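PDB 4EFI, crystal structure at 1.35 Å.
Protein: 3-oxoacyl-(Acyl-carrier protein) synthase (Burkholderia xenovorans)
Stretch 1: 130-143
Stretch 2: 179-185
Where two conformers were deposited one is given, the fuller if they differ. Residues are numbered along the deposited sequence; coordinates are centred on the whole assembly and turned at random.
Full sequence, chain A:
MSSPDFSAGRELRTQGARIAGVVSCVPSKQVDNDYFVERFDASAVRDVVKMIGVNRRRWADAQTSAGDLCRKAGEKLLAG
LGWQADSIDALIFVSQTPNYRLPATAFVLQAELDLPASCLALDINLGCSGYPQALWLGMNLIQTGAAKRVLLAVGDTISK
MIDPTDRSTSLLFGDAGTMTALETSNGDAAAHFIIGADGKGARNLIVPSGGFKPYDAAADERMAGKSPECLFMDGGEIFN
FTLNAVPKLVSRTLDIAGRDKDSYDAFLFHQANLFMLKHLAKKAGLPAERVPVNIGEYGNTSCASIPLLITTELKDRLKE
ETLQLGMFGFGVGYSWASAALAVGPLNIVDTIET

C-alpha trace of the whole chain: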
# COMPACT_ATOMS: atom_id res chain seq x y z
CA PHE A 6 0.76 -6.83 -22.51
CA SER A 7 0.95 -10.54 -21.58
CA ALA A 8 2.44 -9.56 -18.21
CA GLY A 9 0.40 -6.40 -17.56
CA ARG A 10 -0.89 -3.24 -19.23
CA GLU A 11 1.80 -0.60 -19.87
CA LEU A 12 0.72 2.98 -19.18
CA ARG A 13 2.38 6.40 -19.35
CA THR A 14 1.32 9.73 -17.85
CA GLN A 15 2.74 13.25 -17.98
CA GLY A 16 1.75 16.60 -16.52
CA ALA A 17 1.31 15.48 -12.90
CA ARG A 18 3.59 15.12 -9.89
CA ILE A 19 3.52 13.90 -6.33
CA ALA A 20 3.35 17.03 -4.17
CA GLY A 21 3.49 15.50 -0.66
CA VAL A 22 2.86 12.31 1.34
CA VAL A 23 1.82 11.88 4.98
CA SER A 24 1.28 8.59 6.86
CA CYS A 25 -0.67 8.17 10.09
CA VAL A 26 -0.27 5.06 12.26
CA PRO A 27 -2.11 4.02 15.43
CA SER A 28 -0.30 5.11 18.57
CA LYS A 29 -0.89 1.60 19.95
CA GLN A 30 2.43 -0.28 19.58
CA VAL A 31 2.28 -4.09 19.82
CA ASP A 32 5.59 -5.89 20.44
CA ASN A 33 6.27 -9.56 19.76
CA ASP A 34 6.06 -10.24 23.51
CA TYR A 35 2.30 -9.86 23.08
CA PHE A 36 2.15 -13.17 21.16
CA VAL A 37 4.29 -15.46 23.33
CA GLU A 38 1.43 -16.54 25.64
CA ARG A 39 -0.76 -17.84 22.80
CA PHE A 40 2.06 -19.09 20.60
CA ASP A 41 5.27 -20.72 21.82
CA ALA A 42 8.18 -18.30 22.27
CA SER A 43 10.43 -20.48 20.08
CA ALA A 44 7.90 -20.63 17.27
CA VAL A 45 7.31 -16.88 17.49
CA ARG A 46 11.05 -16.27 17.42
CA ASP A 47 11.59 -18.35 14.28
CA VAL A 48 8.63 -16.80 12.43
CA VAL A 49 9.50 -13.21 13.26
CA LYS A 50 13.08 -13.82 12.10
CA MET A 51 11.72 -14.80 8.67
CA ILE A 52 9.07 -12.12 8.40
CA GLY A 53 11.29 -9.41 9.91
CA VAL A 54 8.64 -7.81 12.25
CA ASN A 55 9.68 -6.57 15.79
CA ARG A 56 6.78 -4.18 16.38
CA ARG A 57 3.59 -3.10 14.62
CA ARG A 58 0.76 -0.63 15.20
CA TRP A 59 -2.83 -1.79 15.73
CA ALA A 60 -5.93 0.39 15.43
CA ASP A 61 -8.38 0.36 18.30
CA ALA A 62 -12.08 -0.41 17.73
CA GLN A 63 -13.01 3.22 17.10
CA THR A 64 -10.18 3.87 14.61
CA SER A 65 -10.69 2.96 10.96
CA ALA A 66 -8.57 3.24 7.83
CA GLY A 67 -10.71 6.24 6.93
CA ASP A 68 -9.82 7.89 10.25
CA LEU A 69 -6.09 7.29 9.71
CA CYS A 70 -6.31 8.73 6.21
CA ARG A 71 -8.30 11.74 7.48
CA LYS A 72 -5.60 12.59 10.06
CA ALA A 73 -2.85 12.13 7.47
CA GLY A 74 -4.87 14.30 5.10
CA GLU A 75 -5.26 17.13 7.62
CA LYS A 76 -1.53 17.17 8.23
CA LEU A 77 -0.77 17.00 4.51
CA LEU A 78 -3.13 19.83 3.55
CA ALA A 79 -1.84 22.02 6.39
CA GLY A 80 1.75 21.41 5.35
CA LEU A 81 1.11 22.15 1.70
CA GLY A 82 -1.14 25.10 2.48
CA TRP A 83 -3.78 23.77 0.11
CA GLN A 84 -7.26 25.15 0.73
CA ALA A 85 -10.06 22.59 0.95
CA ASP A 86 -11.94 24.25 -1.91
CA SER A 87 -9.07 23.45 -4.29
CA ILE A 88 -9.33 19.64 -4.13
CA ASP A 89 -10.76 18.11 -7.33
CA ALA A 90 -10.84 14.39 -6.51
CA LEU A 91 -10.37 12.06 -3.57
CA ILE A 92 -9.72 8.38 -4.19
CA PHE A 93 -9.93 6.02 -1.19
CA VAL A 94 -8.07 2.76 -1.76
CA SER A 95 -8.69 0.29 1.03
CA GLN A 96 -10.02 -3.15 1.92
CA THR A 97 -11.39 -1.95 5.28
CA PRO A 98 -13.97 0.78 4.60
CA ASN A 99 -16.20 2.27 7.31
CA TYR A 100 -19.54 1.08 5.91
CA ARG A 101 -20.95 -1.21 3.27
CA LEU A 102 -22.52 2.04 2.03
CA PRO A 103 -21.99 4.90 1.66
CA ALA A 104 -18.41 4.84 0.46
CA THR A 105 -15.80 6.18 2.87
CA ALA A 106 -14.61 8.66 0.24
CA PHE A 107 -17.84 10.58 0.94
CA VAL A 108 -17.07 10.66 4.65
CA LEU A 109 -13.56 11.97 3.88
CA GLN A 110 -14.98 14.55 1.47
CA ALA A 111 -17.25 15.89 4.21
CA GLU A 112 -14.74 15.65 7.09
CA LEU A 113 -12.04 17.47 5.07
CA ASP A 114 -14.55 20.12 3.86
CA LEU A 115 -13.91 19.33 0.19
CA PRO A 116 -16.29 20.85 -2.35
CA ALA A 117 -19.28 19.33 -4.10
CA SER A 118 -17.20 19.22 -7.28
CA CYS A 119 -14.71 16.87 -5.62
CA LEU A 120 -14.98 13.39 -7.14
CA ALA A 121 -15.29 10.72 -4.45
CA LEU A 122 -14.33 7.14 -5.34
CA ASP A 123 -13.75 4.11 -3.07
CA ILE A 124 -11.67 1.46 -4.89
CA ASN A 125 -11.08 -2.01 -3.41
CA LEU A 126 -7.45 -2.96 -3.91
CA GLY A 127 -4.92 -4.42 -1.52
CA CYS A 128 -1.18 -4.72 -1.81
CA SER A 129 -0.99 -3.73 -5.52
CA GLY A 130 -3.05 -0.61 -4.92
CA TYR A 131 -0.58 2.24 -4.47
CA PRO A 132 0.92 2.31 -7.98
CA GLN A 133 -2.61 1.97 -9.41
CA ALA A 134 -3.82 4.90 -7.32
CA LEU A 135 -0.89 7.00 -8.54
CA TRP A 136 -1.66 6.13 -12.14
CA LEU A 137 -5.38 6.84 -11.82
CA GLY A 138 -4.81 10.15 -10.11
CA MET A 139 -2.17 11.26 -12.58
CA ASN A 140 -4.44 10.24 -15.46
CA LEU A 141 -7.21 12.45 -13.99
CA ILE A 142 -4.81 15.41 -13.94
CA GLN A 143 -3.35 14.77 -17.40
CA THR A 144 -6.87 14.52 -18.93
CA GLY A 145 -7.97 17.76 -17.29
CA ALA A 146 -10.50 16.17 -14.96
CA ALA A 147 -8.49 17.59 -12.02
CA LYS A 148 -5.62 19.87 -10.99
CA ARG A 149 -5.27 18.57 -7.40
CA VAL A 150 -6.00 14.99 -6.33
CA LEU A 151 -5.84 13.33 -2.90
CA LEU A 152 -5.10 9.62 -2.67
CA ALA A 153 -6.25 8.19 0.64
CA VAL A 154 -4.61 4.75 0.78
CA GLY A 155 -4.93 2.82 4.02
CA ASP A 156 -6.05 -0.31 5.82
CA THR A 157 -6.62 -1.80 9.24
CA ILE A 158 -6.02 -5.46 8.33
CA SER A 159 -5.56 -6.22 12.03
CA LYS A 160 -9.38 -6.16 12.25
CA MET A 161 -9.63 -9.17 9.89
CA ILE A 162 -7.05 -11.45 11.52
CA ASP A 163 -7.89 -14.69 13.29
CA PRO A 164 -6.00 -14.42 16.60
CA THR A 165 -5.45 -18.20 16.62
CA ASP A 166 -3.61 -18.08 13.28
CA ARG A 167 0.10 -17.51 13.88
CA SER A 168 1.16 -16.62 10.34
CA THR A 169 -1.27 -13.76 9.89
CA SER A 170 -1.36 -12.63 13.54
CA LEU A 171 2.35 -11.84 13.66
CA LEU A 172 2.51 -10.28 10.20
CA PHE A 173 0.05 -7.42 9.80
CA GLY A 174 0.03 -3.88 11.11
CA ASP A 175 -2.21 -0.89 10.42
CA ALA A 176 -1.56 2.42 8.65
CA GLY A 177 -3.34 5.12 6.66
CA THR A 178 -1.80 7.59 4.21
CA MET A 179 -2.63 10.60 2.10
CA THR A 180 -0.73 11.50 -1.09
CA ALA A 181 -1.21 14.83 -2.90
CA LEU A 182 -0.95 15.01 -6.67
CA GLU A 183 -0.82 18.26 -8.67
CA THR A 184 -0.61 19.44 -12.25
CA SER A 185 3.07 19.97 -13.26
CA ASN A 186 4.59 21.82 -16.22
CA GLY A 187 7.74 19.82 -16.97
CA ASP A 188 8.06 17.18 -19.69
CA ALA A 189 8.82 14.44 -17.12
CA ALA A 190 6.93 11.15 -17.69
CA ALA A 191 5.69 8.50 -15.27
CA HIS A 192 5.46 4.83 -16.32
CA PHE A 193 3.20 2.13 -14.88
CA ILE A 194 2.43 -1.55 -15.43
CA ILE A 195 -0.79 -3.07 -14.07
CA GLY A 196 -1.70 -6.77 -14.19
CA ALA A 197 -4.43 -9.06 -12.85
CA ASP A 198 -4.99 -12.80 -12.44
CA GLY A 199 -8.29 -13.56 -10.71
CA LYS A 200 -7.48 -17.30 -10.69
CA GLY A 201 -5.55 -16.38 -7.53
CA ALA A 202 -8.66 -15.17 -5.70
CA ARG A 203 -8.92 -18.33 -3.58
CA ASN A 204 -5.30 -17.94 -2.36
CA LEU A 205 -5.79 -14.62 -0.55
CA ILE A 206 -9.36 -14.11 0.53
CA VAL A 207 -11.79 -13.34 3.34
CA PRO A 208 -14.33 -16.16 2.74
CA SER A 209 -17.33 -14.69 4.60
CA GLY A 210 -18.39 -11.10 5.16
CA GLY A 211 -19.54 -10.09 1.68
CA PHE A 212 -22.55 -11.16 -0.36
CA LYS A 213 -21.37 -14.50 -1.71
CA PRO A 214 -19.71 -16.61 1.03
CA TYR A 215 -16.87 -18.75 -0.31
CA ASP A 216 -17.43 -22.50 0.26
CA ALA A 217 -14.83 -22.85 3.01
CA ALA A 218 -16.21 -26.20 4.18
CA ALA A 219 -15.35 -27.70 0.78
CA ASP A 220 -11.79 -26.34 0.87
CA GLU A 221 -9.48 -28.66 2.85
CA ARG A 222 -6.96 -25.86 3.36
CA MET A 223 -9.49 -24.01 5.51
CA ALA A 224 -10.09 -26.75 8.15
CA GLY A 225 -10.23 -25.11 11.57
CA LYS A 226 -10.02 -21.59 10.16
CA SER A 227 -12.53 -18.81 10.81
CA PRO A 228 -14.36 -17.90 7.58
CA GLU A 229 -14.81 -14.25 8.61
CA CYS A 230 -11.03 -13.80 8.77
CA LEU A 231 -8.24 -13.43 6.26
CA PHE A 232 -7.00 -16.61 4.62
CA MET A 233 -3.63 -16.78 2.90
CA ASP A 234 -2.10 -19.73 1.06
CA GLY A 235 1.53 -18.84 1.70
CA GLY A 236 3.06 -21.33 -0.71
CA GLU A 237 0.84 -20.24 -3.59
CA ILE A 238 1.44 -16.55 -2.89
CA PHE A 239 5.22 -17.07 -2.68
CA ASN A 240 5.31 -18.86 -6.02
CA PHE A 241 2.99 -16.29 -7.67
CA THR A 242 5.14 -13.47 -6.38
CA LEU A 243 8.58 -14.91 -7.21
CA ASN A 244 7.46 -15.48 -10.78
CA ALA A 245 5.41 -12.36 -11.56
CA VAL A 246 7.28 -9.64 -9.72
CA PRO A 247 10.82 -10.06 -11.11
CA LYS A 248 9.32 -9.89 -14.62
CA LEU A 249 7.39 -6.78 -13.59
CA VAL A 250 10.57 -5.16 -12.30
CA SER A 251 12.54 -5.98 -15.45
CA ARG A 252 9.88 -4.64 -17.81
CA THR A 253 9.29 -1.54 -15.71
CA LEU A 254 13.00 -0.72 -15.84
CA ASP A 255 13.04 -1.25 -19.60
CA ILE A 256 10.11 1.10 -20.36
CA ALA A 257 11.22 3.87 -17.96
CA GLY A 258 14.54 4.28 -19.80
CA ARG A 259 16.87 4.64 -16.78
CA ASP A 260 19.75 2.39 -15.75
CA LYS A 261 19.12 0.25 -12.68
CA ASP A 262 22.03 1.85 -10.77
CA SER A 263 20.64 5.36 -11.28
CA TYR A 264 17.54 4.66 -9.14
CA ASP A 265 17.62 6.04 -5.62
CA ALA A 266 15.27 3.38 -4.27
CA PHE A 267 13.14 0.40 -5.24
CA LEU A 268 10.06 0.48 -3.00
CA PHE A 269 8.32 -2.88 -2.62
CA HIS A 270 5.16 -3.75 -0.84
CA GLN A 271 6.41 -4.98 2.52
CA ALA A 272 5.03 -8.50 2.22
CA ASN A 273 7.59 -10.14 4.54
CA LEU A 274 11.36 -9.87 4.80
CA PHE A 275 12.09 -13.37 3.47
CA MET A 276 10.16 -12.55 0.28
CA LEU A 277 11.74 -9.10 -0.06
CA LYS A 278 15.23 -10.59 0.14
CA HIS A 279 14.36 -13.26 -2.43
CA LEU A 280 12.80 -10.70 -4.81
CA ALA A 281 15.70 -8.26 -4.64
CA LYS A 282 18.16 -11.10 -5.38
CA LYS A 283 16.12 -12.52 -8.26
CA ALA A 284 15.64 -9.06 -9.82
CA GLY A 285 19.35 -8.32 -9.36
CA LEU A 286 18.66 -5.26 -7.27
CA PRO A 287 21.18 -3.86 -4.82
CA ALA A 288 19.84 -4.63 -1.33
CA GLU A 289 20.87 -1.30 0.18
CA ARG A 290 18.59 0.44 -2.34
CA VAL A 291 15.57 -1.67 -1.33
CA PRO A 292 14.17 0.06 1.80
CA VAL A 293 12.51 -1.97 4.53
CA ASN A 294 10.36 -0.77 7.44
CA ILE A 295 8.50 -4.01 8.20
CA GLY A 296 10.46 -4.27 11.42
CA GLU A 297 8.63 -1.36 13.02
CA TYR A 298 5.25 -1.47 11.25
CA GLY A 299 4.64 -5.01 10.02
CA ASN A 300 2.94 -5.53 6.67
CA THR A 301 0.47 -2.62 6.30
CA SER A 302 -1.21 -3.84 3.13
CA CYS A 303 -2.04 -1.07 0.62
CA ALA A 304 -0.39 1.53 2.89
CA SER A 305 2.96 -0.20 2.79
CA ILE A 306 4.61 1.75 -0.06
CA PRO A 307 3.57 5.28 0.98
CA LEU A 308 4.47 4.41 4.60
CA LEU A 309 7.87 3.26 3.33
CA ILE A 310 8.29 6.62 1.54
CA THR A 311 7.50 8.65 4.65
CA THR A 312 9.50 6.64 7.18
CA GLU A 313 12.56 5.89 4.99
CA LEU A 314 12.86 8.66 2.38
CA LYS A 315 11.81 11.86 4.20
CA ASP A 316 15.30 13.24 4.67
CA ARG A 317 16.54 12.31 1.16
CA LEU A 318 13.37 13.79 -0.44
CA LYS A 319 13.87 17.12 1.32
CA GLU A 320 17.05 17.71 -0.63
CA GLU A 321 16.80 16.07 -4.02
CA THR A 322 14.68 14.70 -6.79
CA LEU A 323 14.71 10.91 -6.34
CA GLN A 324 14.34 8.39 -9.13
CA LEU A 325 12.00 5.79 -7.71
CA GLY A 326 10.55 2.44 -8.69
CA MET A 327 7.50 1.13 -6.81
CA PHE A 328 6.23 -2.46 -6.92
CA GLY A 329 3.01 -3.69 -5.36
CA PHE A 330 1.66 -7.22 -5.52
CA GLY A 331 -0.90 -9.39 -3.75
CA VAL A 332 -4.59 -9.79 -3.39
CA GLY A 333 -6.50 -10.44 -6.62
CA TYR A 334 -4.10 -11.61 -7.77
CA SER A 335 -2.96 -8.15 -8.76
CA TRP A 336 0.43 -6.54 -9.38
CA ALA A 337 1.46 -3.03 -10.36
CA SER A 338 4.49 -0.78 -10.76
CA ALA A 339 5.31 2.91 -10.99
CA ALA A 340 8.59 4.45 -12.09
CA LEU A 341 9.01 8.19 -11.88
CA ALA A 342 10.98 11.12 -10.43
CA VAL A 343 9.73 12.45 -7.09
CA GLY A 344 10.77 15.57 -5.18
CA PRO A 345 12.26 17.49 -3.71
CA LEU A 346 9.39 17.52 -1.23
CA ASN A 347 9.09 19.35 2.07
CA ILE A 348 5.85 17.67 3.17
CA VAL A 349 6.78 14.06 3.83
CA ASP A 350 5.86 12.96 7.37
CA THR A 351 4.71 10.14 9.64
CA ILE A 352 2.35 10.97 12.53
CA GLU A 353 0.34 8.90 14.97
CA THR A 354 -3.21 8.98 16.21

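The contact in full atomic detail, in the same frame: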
# COMPACT_ATOMS: atom_id res chain seq x y z
N GLY A 130 -2.22 -1.79 -4.74
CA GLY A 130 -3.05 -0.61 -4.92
C GLY A 130 -2.34 0.72 -5.06
O GLY A 130 -2.89 1.61 -5.70
N TYR A 131 -1.16 0.89 -4.47
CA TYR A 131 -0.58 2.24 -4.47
C TYR A 131 -0.17 2.69 -5.88
O TYR A 131 -0.52 3.79 -6.29
CB TYR A 131 0.54 2.40 -3.46
CG TYR A 131 0.96 3.84 -3.27
CD1 TYR A 131 0.12 4.76 -2.66
CD2 TYR A 131 2.22 4.28 -3.67
CE1 TYR A 131 0.49 6.06 -2.49
CE2 TYR A 131 2.61 5.57 -3.49
CZ TYR A 131 1.75 6.47 -2.89
OH TYR A 131 2.19 7.76 -2.70
N PRO A 132 0.56 1.84 -6.63
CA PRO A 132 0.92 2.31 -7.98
C PRO A 132 -0.30 2.55 -8.86
O PRO A 132 -0.32 3.43 -9.70
CB PRO A 132 1.82 1.20 -8.52
CG PRO A 132 2.37 0.57 -7.30
CD PRO A 132 1.24 0.58 -6.31
N GLN A 133 -1.36 1.76 -8.66
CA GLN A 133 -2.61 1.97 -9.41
C GLN A 133 -3.28 3.28 -9.05
O GLN A 133 -3.81 3.97 -9.93
CB GLN A 133 -3.58 0.80 -9.18
CG GLN A 133 -3.00 -0.55 -9.58
CD GLN A 133 -4.04 -1.63 -9.69
OE1 GLN A 133 -3.88 -2.72 -9.10
NE2 GLN A 133 -5.07 -1.38 -10.46
N ALA A 134 -3.29 3.62 -7.77
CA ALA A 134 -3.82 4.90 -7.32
C ALA A 134 -3.05 6.08 -7.91
O ALA A 134 -3.64 7.08 -8.34
CB ALA A 134 -3.80 4.99 -5.81
N LEU A 135 -1.72 5.96 -7.92
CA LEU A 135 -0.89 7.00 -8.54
C LEU A 135 -1.24 7.16 -10.01
O LEU A 135 -1.44 8.27 -10.49
CB LEU A 135 0.61 6.65 -8.41
CG LEU A 135 1.24 6.78 -7.03
CD1 LEU A 135 2.69 6.32 -7.09
CD2 LEU A 135 1.19 8.18 -6.52
N TRP A 136 -1.33 6.06 -10.74
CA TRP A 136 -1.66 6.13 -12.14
C TRP A 136 -3.04 6.77 -12.35
O TRP A 136 -3.19 7.68 -13.19
CB TRP A 136 -1.62 4.74 -12.82
CG TRP A 136 -2.30 4.80 -14.13
CD1 TRP A 136 -1.85 5.40 -15.24
CD2 TRP A 136 -3.62 4.33 -14.42
NE1 TRP A 136 -2.80 5.35 -16.24
CE2 TRP A 136 -3.90 4.68 -15.75
CE3 TRP A 136 -4.59 3.62 -13.68
CZ2 TRP A 136 -5.12 4.34 -16.36
CZ3 TRP A 136 -5.78 3.30 -14.28
CH2 TRP A 136 -6.04 3.66 -15.61
N LEU A 137 -4.04 6.33 -11.59
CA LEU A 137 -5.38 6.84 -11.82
C LEU A 137 -5.42 8.33 -11.55
O LEU A 137 -6.00 9.11 -12.31
CB LEU A 137 -6.40 6.11 -10.96
CG LEU A 137 -7.84 6.55 -11.25
CD1 LEU A 137 -8.19 6.41 -12.74
CD2 LEU A 137 -8.76 5.71 -10.41
N GLY A 138 -4.83 8.74 -10.45
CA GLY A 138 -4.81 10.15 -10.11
C GLY A 138 -4.08 11.01 -11.11
O GLY A 138 -4.52 12.10 -11.48
N MET A 139 -2.93 10.52 -11.59
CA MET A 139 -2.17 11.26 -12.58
C MET A 139 -2.90 11.31 -13.92
O MET A 139 -2.84 12.31 -14.63
CB MET A 139 -0.75 10.71 -12.74
CG MET A 139 0.08 10.93 -11.50
SD MET A 139 1.85 10.66 -11.78
CE MET A 139 2.50 11.40 -10.29
N ASN A 140 -3.61 10.24 -14.27
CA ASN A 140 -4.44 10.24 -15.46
C ASN A 140 -5.56 11.30 -15.34
O ASN A 140 -5.79 12.03 -16.32
CB ASN A 140 -5.04 8.84 -15.68
CG ASN A 140 -5.93 8.78 -16.90
OD1 ASN A 140 -5.51 8.38 -17.97
ND2 ASN A 140 -7.16 9.11 -16.72
N LEU A 141 -6.17 11.43 -14.18
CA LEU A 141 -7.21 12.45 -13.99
C LEU A 141 -6.64 13.86 -14.25
O LEU A 141 -7.27 14.70 -14.88
CB LEU A 141 -7.78 12.41 -12.57
CG LEU A 141 -8.65 11.21 -12.11
CD1 LEU A 141 -9.09 11.38 -10.66
CD2 LEU A 141 -9.84 11.07 -13.02
N ILE A 142 -5.43 14.11 -13.77
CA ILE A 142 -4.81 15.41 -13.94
C ILE A 142 -4.40 15.62 -15.39
O ILE A 142 -4.68 16.66 -15.98
CB ILE A 142 -3.62 15.54 -12.97
CG1 ILE A 142 -4.17 15.67 -11.56
CG2 ILE A 142 -2.74 16.75 -13.34
CD1 ILE A 142 -3.11 15.48 -10.47
N GLN A 143 -3.77 14.63 -16.01
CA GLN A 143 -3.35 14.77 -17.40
C GLN A 143 -4.52 15.06 -18.35
O GLN A 143 -4.34 15.81 -19.32
CB GLN A 143 -2.59 13.51 -17.85
CG GLN A 143 -2.08 13.59 -19.27
CD GLN A 143 -1.21 12.41 -19.67
OE1 GLN A 143 -1.04 11.47 -18.91
NE2 GLN A 143 -0.67 12.46 -20.88
N MET A 179 -2.09 9.68 3.09
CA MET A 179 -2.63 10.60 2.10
C MET A 179 -1.49 11.11 1.23
O MET A 179 -0.50 11.60 1.75
CB MET A 179 -3.39 11.77 2.77
CG MET A 179 -4.26 12.54 1.78
SD MET A 179 -5.78 11.64 1.33
CE MET A 179 -6.83 12.07 2.70
N THR A 180 -1.68 11.02 -0.08
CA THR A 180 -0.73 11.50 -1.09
C THR A 180 -1.41 12.59 -1.90
O THR A 180 -2.57 12.43 -2.32
CB THR A 180 -0.31 10.36 -2.05
OG1 THR A 180 0.37 9.34 -1.30
CG2 THR A 180 0.63 10.86 -3.16
N ALA A 181 -0.71 13.71 -2.10
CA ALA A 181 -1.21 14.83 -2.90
C ALA A 181 -0.58 14.75 -4.27
O ALA A 181 0.63 14.58 -4.39
CB ALA A 181 -0.81 16.16 -2.26
N LEU A 182 -1.40 14.90 -5.30
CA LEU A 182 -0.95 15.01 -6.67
C LEU A 182 -1.37 16.36 -7.22
O LEU A 182 -2.45 16.84 -6.93
CB LEU A 182 -1.57 13.93 -7.56
CG LEU A 182 -1.43 12.49 -7.13
CD1 LEU A 182 -2.15 11.62 -8.15
CD2 LEU A 182 0.03 12.08 -7.01
N GLU A 183 -0.52 16.95 -8.06
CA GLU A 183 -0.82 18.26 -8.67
C GLU A 183 -0.34 18.33 -10.11
O GLU A 183 0.66 17.72 -10.48
CB GLU A 183 -0.19 19.41 -7.86
CG GLU A 183 -0.71 20.80 -8.26
CD GLU A 183 -0.26 21.93 -7.35
OE1 GLU A 183 0.88 21.87 -6.85
OE2 GLU A 183 -1.06 22.87 -7.16
N THR A 184 -1.05 19.09 -10.92
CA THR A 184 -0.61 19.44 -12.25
C THR A 184 0.84 19.99 -12.18
O THR A 184 1.20 20.74 -11.25
CB THR A 184 -1.63 20.44 -12.89
OG1 THR A 184 -1.21 20.83 -14.20
CG2 THR A 184 -1.84 21.65 -12.03
N SER A 185 1.67 19.58 -13.14
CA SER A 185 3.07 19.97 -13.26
C SER A 185 3.36 20.35 -14.70
O SER A 185 2.76 19.79 -15.62
CB SER A 185 3.96 18.83 -12.82
OG SER A 185 3.83 17.73 -13.69

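Leu182 forms the apolar centre of the contact, its CA-to-CB bond directed from the strand toward helix 130-143. The two elements run in nearly the same direction, their axes inclined by 25° and 8.4 Å apart at closest approach. Opposite Leu182 the helix carries a glycine, and Leu182 CD1 lies 3.6 Å from Gly138 C; an ideal CB on Gly138 would come within 2.5 Å of Leu182 CD1, a clash. Leu182 CD1 also packs 4.1 Å from Met139 CG, while Leu182 CD2 meets Leu135 CD2 at 4.1 Å. Both Met139 and Leu135 leave the helix sideways, yet their side chains bend nearer the strand, so that Leu182 is held among them and the glycine backbone.

One turn beyond Gly138, the CA-to-CB bond of Ile142 points toward the strand. Ile142 CD1 rests 3.6 Å from Leu182 CB, and Ile142 CG2 approaches Thr184 CA to 3.6 Å, extending the contact to Thr184, the exposed end of the strand.

At the other end the contact turns polar. Thr180, two residues before Leu182 and likewise facing the helix, places its OG1 2.8 Å from Tyr131 OH in the sole hydrogen bond between the stretches. Tyr131, with chi1 in the t rotamer, leaves the helix sideways, but its ring carries the hydroxyl to the strand, and Thr180 OG1 lies at the ring edge, near its plane.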